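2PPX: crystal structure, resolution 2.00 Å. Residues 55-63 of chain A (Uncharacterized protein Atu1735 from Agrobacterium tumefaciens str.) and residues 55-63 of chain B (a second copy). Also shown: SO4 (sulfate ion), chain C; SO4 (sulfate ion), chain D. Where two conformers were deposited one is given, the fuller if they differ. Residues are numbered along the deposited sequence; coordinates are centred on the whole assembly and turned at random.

Chain A (55-63) IPLGTLRDW
Chain B 55-63: IPLGTLRDW

Two copies of one segment, related by an exact two-fold axis, pack as antiparallel helices (57-63, 178° between N-to-C directions, axes 6.9 Å apart at closest approach). I55 (phi/psi -113/119) and N-cap P56 (-57/140, C-gamma exo) lead into helical values near -62/-43. Within each helix, the N of L60, R61, D62 and W63 donates to the O of P56, L57, G58 and T59 at 2.8-3.1 Å. The register centres on glycine: G58(A) CA lies 3.6 Å from G58(B) CA, and T59(A) CA 5.1 Å from T59(B) CA. A CB on G58(A) would sit 1.9 Å from G58(B) O; instead G58(A) CA makes a CA-H...O contact with that oxygen at 3.3 Å.

The N atoms of G58 and T59, without acceptors within the stretch, are satisfied across the interface by D62 (chi1 -76°, m; chi2 -24°): G58(A) N donates to D62(B) OD1 at 2.7 Å and T59(A) N to D62(B) OD2 at 2.9 Å. Symmetry repeats both bonds, so each carboxylate accepts two backbone amide hydrogen bonds at the start of the partner helix. P56(A) CB packs 3.3 Å from D62(B) OD2.

The CA-to-CB bonds of L57 (t, p), L60 (t, t) and I55 (m, t) point sideways; T59 is t, W63 m. Extended R61(A) (m, t, t; chi4 165°) donates from NH1 to sulfate C O3 (2.9 Å) and weakly to O1 (3.3 Å), and from NH2 to O1 (3.1 Å); its NE is hydrogen-bonded elsewhere in the structure. R61(B) binds sulfate D identically.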

# COMPACT_ATOMS: atom_id res chain seq x y z
N ILE A 55 -10.87 -0.97 7.32
CA ILE A 55 -9.58 -1.63 7.07
C ILE A 55 -9.90 -3.04 6.57
O ILE A 55 -10.54 -3.81 7.27
CB ILE A 55 -8.73 -1.68 8.32
CG1 ILE A 55 -8.40 -0.23 8.81
CG2 ILE A 55 -7.42 -2.50 8.09
CD1 ILE A 55 -7.93 -0.18 10.22
N PRO A 56 -9.48 -3.38 5.36
CA PRO A 56 -9.84 -4.70 4.78
C PRO A 56 -9.37 -5.81 5.74
O PRO A 56 -8.35 -5.68 6.40
CB PRO A 56 -9.08 -4.73 3.44
CG PRO A 56 -8.84 -3.28 3.11
CD PRO A 56 -8.60 -2.60 4.46
N LEU A 57 -10.20 -6.83 5.89
CA LEU A 57 -10.03 -7.81 6.94
C LEU A 57 -8.71 -8.60 6.83
O LEU A 57 -8.10 -8.89 7.83
CB LEU A 57 -11.22 -8.77 6.90
CG LEU A 57 -11.31 -9.88 7.92
CD1 LEU A 57 -11.24 -9.33 9.41
CD2 LEU A 57 -12.59 -10.66 7.65
N GLY A 58 -8.30 -8.96 5.61
CA GLY A 58 -7.06 -9.70 5.41
C GLY A 58 -5.86 -8.88 5.83
O GLY A 58 -5.00 -9.37 6.54
N THR A 59 -5.82 -7.62 5.42
CA THR A 59 -4.71 -6.81 5.86
C THR A 59 -4.69 -6.53 7.39
O THR A 59 -3.61 -6.54 7.98
CB THR A 59 -4.47 -5.58 4.93
OG1 THR A 59 -3.11 -5.17 5.07
CG2 THR A 59 -5.42 -4.43 5.24
N LEU A 60 -5.85 -6.35 8.02
CA LEU A 60 -5.95 -6.28 9.48
C LEU A 60 -5.28 -7.54 10.06
O LEU A 60 -4.44 -7.44 10.96
CB LEU A 60 -7.42 -6.18 9.94
CG LEU A 60 -7.72 -6.06 11.45
CD1 LEU A 60 -9.11 -5.41 11.68
CD2 LEU A 60 -7.75 -7.44 12.06
N ARG A 61 -5.65 -8.71 9.54
CA ARG A 61 -5.11 -9.97 10.03
C ARG A 61 -3.59 -10.03 9.79
O ARG A 61 -2.85 -10.46 10.68
CB ARG A 61 -5.83 -11.17 9.40
CG ARG A 61 -7.23 -11.38 10.02
CD ARG A 61 -8.09 -12.30 9.17
NE ARG A 61 -9.34 -12.56 9.87
CZ ARG A 61 -10.43 -13.08 9.30
NH1 ARG A 61 -10.44 -13.38 8.00
NH2 ARG A 61 -11.51 -13.30 10.05
N ASP A 62 -3.14 -9.55 8.62
CA ASP A 62 -1.69 -9.52 8.38
C ASP A 62 -0.98 -8.66 9.43
O ASP A 62 0.07 -9.06 9.93
CB ASP A 62 -1.32 -8.98 7.01
CG ASP A 62 -1.57 -9.96 5.88
OD1 ASP A 62 -1.60 -11.21 6.11
OD2 ASP A 62 -1.65 -9.46 4.72
N TRP A 63 -1.52 -7.49 9.72
CA TRP A 63 -0.90 -6.59 10.69
C TRP A 63 -0.85 -7.26 12.09
O TRP A 63 0.20 -7.24 12.76
CB TRP A 63 -1.59 -5.23 10.74
CG TRP A 63 -1.54 -4.43 9.47
CD1 TRP A 63 -0.76 -4.65 8.35
CD2 TRP A 63 -2.36 -3.29 9.16
NE1 TRP A 63 -1.04 -3.71 7.40
CE2 TRP A 63 -1.99 -2.85 7.87
CE3 TRP A 63 -3.32 -2.57 9.87
CZ2 TRP A 63 -2.59 -1.75 7.25
CZ3 TRP A 63 -3.91 -1.46 9.27
CH2 TRP A 63 -3.55 -1.08 7.96
N ILE B 55 3.74 -12.54 -1.18
CA ILE B 55 2.54 -11.70 -1.01
C ILE B 55 1.90 -12.12 0.32
O ILE B 55 1.53 -13.26 0.49
CB ILE B 55 1.57 -11.88 -2.16
CG1 ILE B 55 2.24 -11.44 -3.50
CG2 ILE B 55 0.25 -11.09 -1.91
CD1 ILE B 55 1.53 -11.95 -4.70
N PRO B 56 1.79 -11.19 1.26
CA PRO B 56 1.27 -11.55 2.61
C PRO B 56 -0.13 -12.19 2.45
O PRO B 56 -0.89 -11.82 1.56
CB PRO B 56 1.20 -10.20 3.35
CG PRO B 56 2.18 -9.32 2.62
CD PRO B 56 2.09 -9.75 1.15
N LEU B 57 -0.38 -13.22 3.22
CA LEU B 57 -1.53 -14.08 3.01
C LEU B 57 -2.88 -13.35 3.15
O LEU B 57 -3.79 -13.63 2.41
CB LEU B 57 -1.45 -15.23 4.01
CG LEU B 57 -2.52 -16.31 3.99
CD1 LEU B 57 -2.65 -16.99 2.56
CD2 LEU B 57 -2.18 -17.33 5.07
N GLY B 58 -2.99 -12.44 4.12
CA GLY B 58 -4.23 -11.69 4.32
C GLY B 58 -4.54 -10.81 3.12
O GLY B 58 -5.65 -10.80 2.64
N THR B 59 -3.53 -10.09 2.63
CA THR B 59 -3.79 -9.29 1.46
C THR B 59 -4.10 -10.12 0.18
O THR B 59 -4.98 -9.72 -0.59
CB THR B 59 -2.77 -8.13 1.30
OG1 THR B 59 -3.37 -7.10 0.51
CG2 THR B 59 -1.46 -8.60 0.68
N LEU B 60 -3.45 -11.27 -0.01
CA LEU B 60 -3.81 -12.21 -1.08
C LEU B 60 -5.31 -12.52 -0.94
O LEU B 60 -6.05 -12.44 -1.92
CB LEU B 60 -2.97 -13.50 -0.99
CG LEU B 60 -3.18 -14.60 -2.06
CD1 LEU B 60 -1.92 -15.50 -2.17
CD2 LEU B 60 -4.35 -15.47 -1.64
N ARG B 61 -5.74 -12.87 0.27
CA ARG B 61 -7.14 -13.23 0.51
C ARG B 61 -8.05 -12.02 0.23
O ARG B 61 -9.11 -12.18 -0.38
CB ARG B 61 -7.33 -13.77 1.94
CG ARG B 61 -6.80 -15.21 2.07
CD ARG B 61 -6.65 -15.63 3.52
NE ARG B 61 -6.28 -17.04 3.59
CZ ARG B 61 -5.79 -17.64 4.67
NH1 ARG B 61 -5.57 -16.96 5.79
NH2 ARG B 61 -5.50 -18.94 4.61
N ASP B 62 -7.62 -10.82 0.64
CA ASP B 62 -8.42 -9.63 0.33
C ASP B 62 -8.59 -9.47 -1.19
O ASP B 62 -9.69 -9.16 -1.64
CB ASP B 62 -7.82 -8.34 0.87
CG ASP B 62 -8.00 -8.16 2.36
OD1 ASP B 62 -8.94 -8.76 2.97
OD2 ASP B 62 -7.21 -7.34 2.92
N TRP B 63 -7.51 -9.63 -1.94
CA TRP B 63 -7.58 -9.46 -3.38
C TRP B 63 -8.53 -10.52 -4.01
O TRP B 63 -9.39 -10.18 -4.85
CB TRP B 63 -6.19 -9.51 -4.04
CG TRP B 63 -5.24 -8.43 -3.62
CD1 TRP B 63 -5.53 -7.26 -2.94
CD2 TRP B 63 -3.82 -8.42 -3.84
NE1 TRP B 63 -4.38 -6.56 -2.73
CE2 TRP B 63 -3.33 -7.22 -3.30
CE3 TRP B 63 -2.94 -9.30 -4.48
CZ2 TRP B 63 -1.96 -6.89 -3.33
CZ3 TRP B 63 -1.59 -8.96 -4.53
CH2 TRP B 63 -1.12 -7.77 -3.94
S SO4 C . -13.60 -14.58 6.59
O1 SO4 C . -13.48 -14.64 8.05
O2 SO4 C . -14.67 -13.65 6.23
O3 SO4 C . -12.35 -14.11 5.99
O4 SO4 C . -13.87 -15.91 6.07
S SO4 D . -3.99 -18.75 8.56
O1 SO4 D . -4.59 -19.59 7.51
O2 SO4 D . -2.54 -18.97 8.60
O3 SO4 D . -4.25 -17.34 8.31
O4 SO4 D . -4.60 -19.09 9.84